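Local coordinates for uncharacterized protein (PDB 4FS7) that is of unknown function but, as an extracellular leucine-rich-repeat protein of the BspA type, probably binds other proteins, at residues I325-L330 with N349-L354; G364-K369 with D383-T388; V371-R376 with T388-I393. All blocks are in the same frame, centred on the assembly; numbering follows the deposited sequence.

Interaction 1. Residues I325-L330 with N349-L354; sequences IDLPYL and NFPLSL
The carbonyl oxygen of Tyr-329 is gripped by one firm hydrogen bond and, possibly, a second. The firm one comes from a water that donates to Tyr-329 O at 2.6 Å and accepts from the backbone N of Ser-353, bridging the two loops. The possible one is from Ser-353 OG, 3.1 Å from Tyr-329 O. The stronger partner of this hydroxyl is Val-331 O, so its one proton is probably spent there and the bond to Tyr-329 O is not settled. A chi1 of 47°, in the crowded position between N and the carbonyl carbon, turns OG to the neighbouring loop.

At the other end, the side-chain amide of Asn-349 grips the backbone N and O of Leu-327 together, by two bonds. Leu-327 N donates to Asn-349 OD1 at 2.8 Å, and Asn-349 ND2 returns a bond to Leu-327 O at 2.9 Å, straight at 168°. Each bond lies in the plane of its acceptor carbonyl and uses a lone pair, so the amide is fixed in rotation. Between these polar ends the Pro-351 ring rests CD on Leu-327 CB, while its CG lies 3.4 Å from Pro-328 O. Leu-327 CD1 presses to 3.3 Å from Asn-349 O, a buried oxygen with no polar partner.

These loops of successive leucine-rich-repeat turns run nearly alongside each other, carrying on the pairing of strands 324-325 and 347-348. Leu-327 reaches inward between Leu-304 of strand 301-304 and Ile-334 of strand 333-334, whereas Phe-350 leans on Val-371 and Leu-373 of strand 370-374.

Interaction 2. Residues G364-K369 with D383-T388; sequences GCINLK and DFEDTT
Two type I beta turns, Cys-365 to Leu-368 and Glu-385 to Thr-388, stack here as successive coils of the BspA-type leucine-rich-repeat solenoid. Their polar edges are joined by side chains that reach for backbone atoms of the other turn. Thr-388 OG1 lies beside its own backbone N (chi1 -60°) and donates to Leu-368 O at 2.7 Å, in the plane of that carbonyl. The same hydroxyl oxygen accepts from a water that also donates to Cys-365 O and accepts from Glu-385 N, so one water ties both turns together. A second water donates to Leu-368 O and Ile-366 O and accepts from Thr-387 OG1 at 2.7 Å; Leu-368 O is thus held by two donors.

Across the other end of the turns, the Glu-385 chain bends at chi2 (-69°) and passes its CG over Cys-365 N. This brings OE2 to 2.8 Å from Gly-364 N, which approaches from above the carboxylate plane. A bonded backbone N-H would be expected to favour the charged form of the acid. The apolar part is small: Leu-368 CD2 meets the Phe-384 ring at its edge, in plane, 3.9 Å from CD2 of Phe-384.

Inside the coil, Phe-384 stacks on Phe-362 and meets Phe-390 of strand 389-393 edge-to-face. The two turns lead directly into strands 370-374 and 389-393, whose pairing begins with a backbone bond between Lys-369 and Lys-389.

Interaction 3. Residues V371-R376 with T388-I393; sequences VELPKR and TKFKWI
Five backbone hydrogen bonds pair two parallel strands at the C-terminal end of the solenoid. Val-371 N donates to Lys-389 O, and Lys-391 N donates back to Val-371 O at 3.0 Å. The ladder continues with Leu-373 N to Lys-391 O and Ile-393 N to Leu-373 O, the latter donor standing above the carbonyl plane at 2.9 Å. Lys-375 N closes it on a lone pair of Ile-393 O at 2.9 Å, nearly straight at 170°. Ile-393 O also accepts from a water bound to Arg-376 N, so this last carbonyl is held twice.

Apolar packing lies on the face that bears Val-371, Leu-373, Phe-390 and Trp-392. Val-371 CG2, in the crowded position between its N and carbonyl carbon, comes close to Phe-390 CD1 at 3.4 Å. Leu-373 CB lies 3.8 Å from Trp-392 CZ3, with its CD1 placed between the two aromatic rings. Thr-388 CG2 lies over one face of the Phe-390 ring, and Phe-390 CB covers part of one Trp-392 face.

Charges play a lesser role. The exposed Glu-372 and Lys-391 run side by side on the other face, but OE2 and NZ stay 4.5 Å apart, beyond a salt bridge. Lys-375 NZ is 5.5 Å from the centroid of the five-membered Trp-392 ring, at most a weak attraction; its salt bridge is to Glu-378.

Phe-390 touches Arg-381 and Trp-392 touches Glu-378, both in the loop between the strands, and strand 389-393, the last of the chain, ends the repeat stack.

All three contacts join neighbouring coils at the C-terminal end of one leucine-rich-repeat solenoid. Interactions 2 and 3 join the same two coils, share Thr-388 and are continuous through the bond between Lys-369 O and Lys-389 N; interaction 1 joins the two coils before them. Each has a buried side (Leu-327; Leu-368 and Phe-384; Val-371 and Leu-373) and an exposed one (Asp-326 and Tyr-329; Ile-366 and Thr-387; Glu-372, Lys-391 and Ile-393). The strand pair uses a regular backbone ladder, whereas the loops rely on side chains and bridging waters. Apolar packing links interactions 1 and 2 inside, Phe-350 CZ meeting Phe-384 CZ. Arg-376 NH1 probably bonds Leu-354 O, joining 371-376 to 349-354.

Interaction 1. Residues I325-L330 with N349-L354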
loop_
_atom_site.group_PDB
_atom_site.type_symbol
_atom_site.label_atom_id
_atom_site.label_comp_id
_atom_site.label_asym_id
_atom_site.label_seq_id
_atom_site.Cartn_x
_atom_site.Cartn_y
_atom_site.Cartn_z
ATOM N N ILE A 325 -31.301 3.978 -8.756
ATOM C CA ILE A 325 -30.200 4.601 -9.450
ATOM C C ILE A 325 -30.706 5.284 -10.728
ATOM O O ILE A 325 -31.518 4.722 -11.492
ATOM C CB ILE A 325 -29.037 3.645 -9.700
ATOM C CG1 ILE A 325 -27.762 4.387 -10.152
ATOM C CG2 ILE A 325 -29.475 2.546 -10.721
ATOM C CD1 ILE A 325 -26.522 3.475 -10.280
ATOM N N ASP A 326 -30.299 6.536 -10.860
ATOM C CA ASP A 326 -30.619 7.362 -12.024
ATOM C C ASP A 326 -29.469 7.247 -12.981
ATOM O O ASP A 326 -28.366 7.726 -12.714
ATOM C CB ASP A 326 -30.887 8.792 -11.554
ATOM C CG ASP A 326 -31.233 9.764 -12.677
ATOM O OD1 ASP A 326 -31.722 9.331 -13.721
ATOM O OD2 ASP A 326 -31.035 10.983 -12.464
ATOM N N LEU A 327 -29.696 6.572 -14.090
ATOM C CA LEU A 327 -28.688 6.443 -15.153
ATOM C C LEU A 327 -28.744 7.720 -15.966
ATOM O O LEU A 327 -29.830 8.133 -16.396
ATOM C CB LEU A 327 -28.960 5.238 -16.034
ATOM C CG LEU A 327 -28.836 3.873 -15.336
ATOM C CD1 LEU A 327 -28.947 2.773 -16.406
ATOM C CD2 LEU A 327 -27.571 3.756 -14.502
ATOM N N PRO A 328 -27.599 8.357 -16.187
ATOM C CA PRO A 328 -27.646 9.649 -16.847
ATOM C C PRO A 328 -27.902 9.533 -18.336
ATOM O O PRO A 328 -27.819 8.448 -18.961
ATOM C CB PRO A 328 -26.269 10.257 -16.537
ATOM C CG PRO A 328 -25.395 9.084 -16.325
ATOM C CD PRO A 328 -26.272 8.074 -15.625
ATOM N N TYR A 329 -28.197 10.684 -18.918
ATOM C CA TYR A 329 -28.886 10.696 -20.190
ATOM C C TYR A 329 -28.129 10.256 -21.419
ATOM O O TYR A 329 -28.744 10.106 -22.483
ATOM C CB TYR A 329 -29.576 12.048 -20.442
ATOM C CG TYR A 329 -28.678 13.147 -20.959
ATOM C CD1 TYR A 329 -27.674 13.679 -20.181
ATOM C CD2 TYR A 329 -28.826 13.649 -22.238
ATOM C CE1 TYR A 329 -26.837 14.669 -20.657
ATOM C CE2 TYR A 329 -27.976 14.667 -22.745
ATOM C CZ TYR A 329 -26.998 15.200 -21.932
ATOM O OH TYR A 329 -26.153 16.191 -22.398
ATOM N N LEU A 330 -26.817 10.034 -21.305
ATOM C CA LEU A 330 -25.999 9.578 -22.423
ATOM C C LEU A 330 -25.383 8.173 -22.192
ATOM O O LEU A 330 -24.492 7.756 -22.937
ATOM C CB LEU A 330 -24.919 10.621 -22.751
ATOM C CG LEU A 330 -25.473 11.965 -23.224
ATOM C CD1 LEU A 330 -24.345 12.997 -23.238
ATOM C CD2 LEU A 330 -26.073 11.800 -24.633
ATOM N N ASN A 349 -33.947 3.742 -14.467
ATOM C CA ASN A 349 -34.338 4.180 -15.789
ATOM C C ASN A 349 -33.383 3.716 -16.866
ATOM O O ASN A 349 -32.198 3.466 -16.587
ATOM C CB ASN A 349 -34.396 5.710 -15.845
ATOM C CG ASN A 349 -33.054 6.340 -15.558
ATOM O OD1 ASN A 349 -32.431 6.070 -14.536
ATOM N ND2 ASN A 349 -32.580 7.147 -16.472
ATOM N N PHE A 350 -33.888 3.639 -18.090
ATOM C CA PHE A 350 -33.134 3.189 -19.233
ATOM C C PHE A 350 -33.154 4.260 -20.301
ATOM O O PHE A 350 -34.091 4.340 -21.114
ATOM C CB PHE A 350 -33.713 1.875 -19.709
ATOM C CG PHE A 350 -33.522 0.806 -18.698
ATOM C CD1 PHE A 350 -32.312 0.130 -18.603
ATOM C CD2 PHE A 350 -34.480 0.510 -17.763
ATOM C CE1 PHE A 350 -32.136 -0.822 -17.621
ATOM C CE2 PHE A 350 -34.295 -0.470 -16.766
ATOM C CZ PHE A 350 -33.090 -1.135 -16.709
ATOM N N PRO A 351 -32.123 5.093 -20.326
ATOM C CA PRO A 351 -32.153 6.176 -21.284
ATOM C C PRO A 351 -32.115 5.706 -22.739
ATOM O O PRO A 351 -31.594 4.658 -23.015
ATOM C CB PRO A 351 -30.904 6.974 -20.925
ATOM C CG PRO A 351 -30.697 6.703 -19.480
ATOM C CD PRO A 351 -31.106 5.293 -19.288
ATOM N N LEU A 352 -32.684 6.491 -23.652
ATOM C CA LEU A 352 -32.767 6.091 -25.051
ATOM C C LEU A 352 -31.411 6.050 -25.757
ATOM O O LEU A 352 -31.320 5.488 -26.827
ATOM C CB LEU A 352 -33.752 6.997 -25.806
ATOM N N SER A 353 -30.351 6.589 -25.142
ATOM C CA SER A 353 -28.972 6.400 -25.625
ATOM C C SER A 353 -28.461 4.964 -25.453
ATOM O O SER A 353 -27.459 4.589 -26.045
ATOM C CB SER A 353 -28.012 7.311 -24.846
ATOM O OG SER A 353 -28.240 7.243 -23.452
ATOM N N LEU A 354 -29.145 4.182 -24.621
ATOM C CA LEU A 354 -28.692 2.831 -24.312
ATOM C C LEU A 354 -28.746 1.958 -25.534
ATOM O O LEU A 354 -29.799 1.856 -26.189
ATOM C CB LEU A 354 -29.541 2.236 -23.193
ATOM C CG LEU A 354 -29.129 0.945 -22.512
ATOM C CD1 LEU A 354 -27.789 1.191 -21.742
ATOM C CD2 LEU A 354 -30.261 0.483 -21.552
HETATM O O HOH W 1 -30.825 9.268 -23.870
#

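Interaction 2. Residues G364-K369 with D383-T388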
loop_
_atom_site.group_PDB
_atom_site.type_symbol
_atom_site.label_atom_id
_atom_site.label_comp_id
_atom_site.label_asym_id
_atom_site.label_seq_id
_atom_site.Cartn_x
_atom_site.Cartn_y
_atom_site.Cartn_z
ATOM N N GLY A 364 -31.165 -11.796 -10.357
ATOM C CA GLY A 364 -31.288 -11.661 -8.941
ATOM C C GLY A 364 -31.918 -10.368 -8.457
ATOM O O GLY A 364 -32.036 -10.205 -7.241
ATOM N N CYS A 365 -32.330 -9.498 -9.372
ATOM C CA CYS A 365 -32.993 -8.237 -9.004
ATOM C C CYS A 365 -34.472 -8.491 -8.803
ATOM O O CYS A 365 -35.308 -8.124 -9.615
ATOM C CB CYS A 365 -32.722 -7.139 -10.001
ATOM S SG CYS A 365 -30.965 -6.632 -10.023
ATOM N N ILE A 366 -34.745 -9.173 -7.687
ATOM C CA ILE A 366 -36.068 -9.685 -7.393
ATOM C C ILE A 366 -37.095 -8.605 -7.082
ATOM O O ILE A 366 -38.293 -8.851 -7.188
ATOM C CB ILE A 366 -35.997 -10.761 -6.280
ATOM C CG1 ILE A 366 -35.396 -10.219 -4.947
ATOM C CG2 ILE A 366 -35.198 -11.979 -6.813
ATOM C CD1 ILE A 366 -35.383 -11.269 -3.759
ATOM N N ASN A 367 -36.645 -7.422 -6.686
ATOM C CA ASN A 367 -37.531 -6.308 -6.357
ATOM C C ASN A 367 -37.677 -5.319 -7.469
ATOM O O ASN A 367 -38.330 -4.287 -7.337
ATOM C CB ASN A 367 -37.085 -5.648 -5.054
ATOM C CG ASN A 367 -37.514 -6.488 -3.878
ATOM O OD1 ASN A 367 -38.728 -6.778 -3.739
ATOM N ND2 ASN A 367 -36.597 -6.873 -3.025
ATOM N N LEU A 368 -37.118 -5.655 -8.629
ATOM C CA LEU A 368 -37.228 -4.838 -9.786
ATOM C C LEU A 368 -38.516 -5.288 -10.494
ATOM O O LEU A 368 -38.527 -6.266 -11.232
ATOM C CB LEU A 368 -35.979 -4.905 -10.650
ATOM C CG LEU A 368 -35.927 -3.990 -11.871
ATOM C CD1 LEU A 368 -36.218 -2.508 -11.507
ATOM C CD2 LEU A 368 -34.550 -4.128 -12.546
ATOM N N LYS A 369 -39.614 -4.602 -10.203
ATOM C CA LYS A 369 -40.959 -5.073 -10.586
ATOM C C LYS A 369 -41.442 -4.486 -11.884
ATOM O O LYS A 369 -42.216 -5.144 -12.601
ATOM C CB LYS A 369 -41.972 -4.761 -9.478
ATOM C CG LYS A 369 -41.690 -5.460 -8.168
ATOM C CD LYS A 369 -42.567 -4.991 -7.034
ATOM C CE LYS A 369 -42.219 -5.711 -5.741
ATOM N NZ LYS A 369 -43.011 -5.173 -4.610
ATOM N N ASP A 383 -32.478 -10.826 -19.469
ATOM C CA ASP A 383 -31.426 -10.454 -18.532
ATOM C C ASP A 383 -31.952 -9.860 -17.231
ATOM O O ASP A 383 -31.183 -9.412 -16.386
ATOM C CB ASP A 383 -30.444 -9.562 -19.259
ATOM C CG ASP A 383 -29.797 -10.325 -20.423
ATOM O OD1 ASP A 383 -29.207 -11.405 -20.158
ATOM O OD2 ASP A 383 -29.987 -9.932 -21.581
ATOM N N PHE A 384 -33.268 -9.891 -17.093
ATOM C CA PHE A 384 -33.989 -9.547 -15.877
ATOM C C PHE A 384 -34.623 -10.778 -15.251
ATOM O O PHE A 384 -34.839 -11.793 -15.940
ATOM C CB PHE A 384 -35.115 -8.556 -16.180
ATOM C CG PHE A 384 -34.645 -7.223 -16.720
ATOM C CD1 PHE A 384 -34.247 -7.101 -18.013
ATOM C CD2 PHE A 384 -34.630 -6.080 -15.935
ATOM C CE1 PHE A 384 -33.819 -5.873 -18.562
ATOM C CE2 PHE A 384 -34.205 -4.870 -16.478
ATOM C CZ PHE A 384 -33.817 -4.769 -17.780
ATOM N N GLU A 385 -34.992 -10.692 -13.984
ATOM C CA GLU A 385 -35.823 -11.726 -13.387
ATOM C C GLU A 385 -37.132 -11.869 -14.138
ATOM O O GLU A 385 -37.643 -10.913 -14.686
ATOM C CB GLU A 385 -36.107 -11.383 -11.928
ATOM C CG GLU A 385 -34.853 -11.533 -11.063
ATOM C CD GLU A 385 -34.443 -12.982 -10.920
ATOM O OE1 GLU A 385 -35.325 -13.759 -10.467
ATOM O OE2 GLU A 385 -33.276 -13.370 -11.227
ATOM N N ASP A 386 -37.653 -13.096 -14.165
ATOM C CA ASP A 386 -38.882 -13.377 -14.916
ATOM C C ASP A 386 -40.121 -12.732 -14.286
ATOM O O ASP A 386 -41.183 -12.723 -14.894
ATOM C CB ASP A 386 -39.067 -14.867 -15.218
ATOM C CG ASP A 386 -39.188 -15.724 -13.990
ATOM O OD1 ASP A 386 -39.413 -15.191 -12.882
ATOM O OD2 ASP A 386 -39.092 -16.982 -14.148
ATOM N N THR A 387 -39.984 -12.191 -13.081
ATOM C CA THR A 387 -41.041 -11.443 -12.409
ATOM C C THR A 387 -41.133 -9.970 -12.849
ATOM O O THR A 387 -42.140 -9.316 -12.593
ATOM C CB THR A 387 -40.859 -11.534 -10.888
ATOM O OG1 THR A 387 -39.490 -11.261 -10.588
ATOM C CG2 THR A 387 -41.243 -12.953 -10.369
ATOM N N THR A 388 -40.093 -9.437 -13.490
ATOM C CA THR A 388 -40.077 -8.036 -13.936
ATOM C C THR A 388 -41.117 -7.876 -15.043
ATOM O O THR A 388 -41.146 -8.659 -16.014
ATOM C CB THR A 388 -38.671 -7.597 -14.412
ATOM O OG1 THR A 388 -37.755 -7.738 -13.309
ATOM C CG2 THR A 388 -38.663 -6.163 -14.991
HETATM O O HOH W 2 -35.126 -8.155 -12.599
HETATM O O HOH W 3 -39.438 -8.675 -9.796
#

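Interaction 3. Residues V371-R376 with T388-I393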
loop_
_atom_site.group_PDB
_atom_site.type_symbol
_atom_site.label_atom_id
_atom_site.label_comp_id
_atom_site.label_asym_id
_atom_site.label_seq_id
_atom_site.Cartn_x
_atom_site.Cartn_y
_atom_site.Cartn_z
ATOM N N VAL A 371 -40.145 -1.973 -15.298
ATOM C CA VAL A 371 -39.271 -1.048 -15.988
ATOM C C VAL A 371 -39.914 -0.664 -17.295
ATOM O O VAL A 371 -40.916 -1.251 -17.704
ATOM C CB VAL A 371 -37.880 -1.649 -16.214
ATOM C CG1 VAL A 371 -37.206 -1.952 -14.868
ATOM C CG2 VAL A 371 -38.002 -2.898 -17.096
ATOM N N GLU A 372 -39.364 0.380 -17.890
ATOM C CA GLU A 372 -39.768 0.915 -19.185
ATOM C C GLU A 372 -38.560 0.841 -20.108
ATOM O O GLU A 372 -37.527 1.408 -19.790
ATOM C CB GLU A 372 -40.215 2.383 -19.040
ATOM C CG GLU A 372 -41.394 2.593 -18.070
ATOM C CD GLU A 372 -41.945 4.009 -18.106
ATOM O OE1 GLU A 372 -41.453 4.805 -18.937
ATOM O OE2 GLU A 372 -42.885 4.310 -17.321
ATOM N N LEU A 373 -38.679 0.118 -21.227
ATOM C CA LEU A 373 -37.634 -0.032 -22.257
ATOM C C LEU A 373 -38.191 0.170 -23.654
ATOM O O LEU A 373 -39.327 -0.220 -23.921
ATOM C CB LEU A 373 -37.008 -1.447 -22.240
ATOM C CG LEU A 373 -35.915 -1.821 -21.251
ATOM C CD1 LEU A 373 -35.660 -3.314 -21.385
ATOM C CD2 LEU A 373 -34.690 -1.034 -21.485
ATOM N N PRO A 374 -37.362 0.626 -24.591
ATOM C CA PRO A 374 -37.802 0.619 -25.974
ATOM C C PRO A 374 -37.933 -0.812 -26.468
ATOM O O PRO A 374 -37.152 -1.687 -26.082
ATOM C CB PRO A 374 -36.702 1.374 -26.719
ATOM C CG PRO A 374 -35.533 1.266 -25.874
ATOM C CD PRO A 374 -36.006 1.163 -24.454
ATOM N N LYS A 375 -38.934 -1.028 -27.302
ATOM C CA LYS A 375 -39.099 -2.272 -28.025
ATOM C C LYS A 375 -37.787 -2.699 -28.698
ATOM O O LYS A 375 -37.487 -3.877 -28.768
ATOM C CB LYS A 375 -40.235 -2.099 -29.037
ATOM C CG LYS A 375 -40.641 -3.354 -29.756
ATOM C CD LYS A 375 -41.656 -4.166 -28.958
ATOM C CE LYS A 375 -42.336 -5.205 -29.862
ATOM N NZ LYS A 375 -42.960 -6.307 -29.082
ATOM N N ARG A 376 -36.984 -1.731 -29.138
ATOM C CA ARG A 376 -35.668 -1.946 -29.745
ATOM C C ARG A 376 -34.698 -2.756 -28.866
ATOM O O ARG A 376 -33.758 -3.389 -29.348
ATOM C CB ARG A 376 -35.067 -0.556 -30.072
ATOM C CG ARG A 376 -33.594 -0.497 -30.332
ATOM C CD ARG A 376 -33.189 0.949 -30.743
ATOM N NE ARG A 376 -33.277 1.875 -29.610
ATOM C CZ ARG A 376 -32.357 1.948 -28.644
ATOM N NH1 ARG A 376 -31.279 1.159 -28.679
ATOM N NH2 ARG A 376 -32.520 2.792 -27.636
ATOM N N THR A 388 -40.093 -9.437 -13.490
ATOM C CA THR A 388 -40.077 -8.036 -13.936
ATOM C C THR A 388 -41.117 -7.876 -15.043
ATOM O O THR A 388 -41.146 -8.659 -16.014
ATOM C CB THR A 388 -38.671 -7.597 -14.412
ATOM O OG1 THR A 388 -37.755 -7.738 -13.309
ATOM C CG2 THR A 388 -38.663 -6.163 -14.991
ATOM N N LYS A 389 -41.943 -6.842 -14.895
ATOM C CA LYS A 389 -42.907 -6.456 -15.921
ATOM C C LYS A 389 -42.364 -5.287 -16.716
ATOM O O LYS A 389 -41.696 -4.398 -16.136
ATOM C CB LYS A 389 -44.248 -6.081 -15.288
ATOM C CG LYS A 389 -44.890 -7.186 -14.488
ATOM C CD LYS A 389 -44.987 -8.541 -15.206
ATOM C CE LYS A 389 -45.808 -9.595 -14.405
ATOM N NZ LYS A 389 -45.005 -10.492 -13.475
ATOM N N PHE A 390 -42.612 -5.301 -18.024
ATOM C CA PHE A 390 -42.068 -4.329 -18.954
ATOM C C PHE A 390 -43.172 -3.489 -19.577
ATOM O O PHE A 390 -44.221 -4.008 -19.967
ATOM C CB PHE A 390 -41.281 -5.010 -20.078
ATOM C CG PHE A 390 -40.114 -5.801 -19.599
ATOM C CD1 PHE A 390 -38.892 -5.216 -19.458
ATOM C CD2 PHE A 390 -40.267 -7.144 -19.251
ATOM C CE1 PHE A 390 -37.810 -5.940 -18.964
ATOM C CE2 PHE A 390 -39.187 -7.864 -18.810
ATOM C CZ PHE A 390 -37.972 -7.252 -18.637
ATOM N N LYS A 391 -42.880 -2.213 -19.721
ATOM C CA LYS A 391 -43.633 -1.315 -20.594
ATOM C C LYS A 391 -42.757 -0.990 -21.792
ATOM O O LYS A 391 -41.666 -0.434 -21.631
ATOM C CB LYS A 391 -44.033 -0.053 -19.843
ATOM C CG LYS A 391 -45.156 -0.318 -18.855
ATOM C CD LYS A 391 -45.662 0.957 -18.179
ATOM C CE LYS A 391 -46.242 1.954 -19.170
ATOM N NZ LYS A 391 -47.068 3.009 -18.498
ATOM N N TRP A 392 -43.215 -1.358 -22.979
ATOM C CA TRP A 392 -42.444 -1.269 -24.188
ATOM C C TRP A 392 -42.749 0.000 -24.960
ATOM O O TRP A 392 -43.914 0.306 -25.238
ATOM C CB TRP A 392 -42.732 -2.481 -25.066
ATOM C CG TRP A 392 -42.366 -3.752 -24.384
ATOM C CD1 TRP A 392 -43.230 -4.718 -23.900
ATOM C CD2 TRP A 392 -41.049 -4.198 -24.070
ATOM N NE1 TRP A 392 -42.514 -5.733 -23.315
ATOM C CE2 TRP A 392 -41.174 -5.452 -23.430
ATOM C CE3 TRP A 392 -39.765 -3.678 -24.290
ATOM C CZ2 TRP A 392 -40.067 -6.178 -23.008
ATOM C CZ3 TRP A 392 -38.684 -4.390 -23.853
ATOM C CH2 TRP A 392 -38.841 -5.634 -23.222
ATOM N N ILE A 393 -41.703 0.740 -25.297
ATOM C CA ILE A 393 -41.842 2.035 -25.961
ATOM C C ILE A 393 -41.664 1.802 -27.447
ATOM O O ILE A 393 -40.655 1.221 -27.907
ATOM C CB ILE A 393 -40.809 3.039 -25.444
ATOM C CG1 ILE A 393 -40.980 3.232 -23.932
ATOM C CG2 ILE A 393 -40.881 4.378 -26.245
ATOM C CD1 ILE A 393 -39.723 3.756 -23.260
HETATM O O HOH W 4 -38.227 0.955 -29.876
#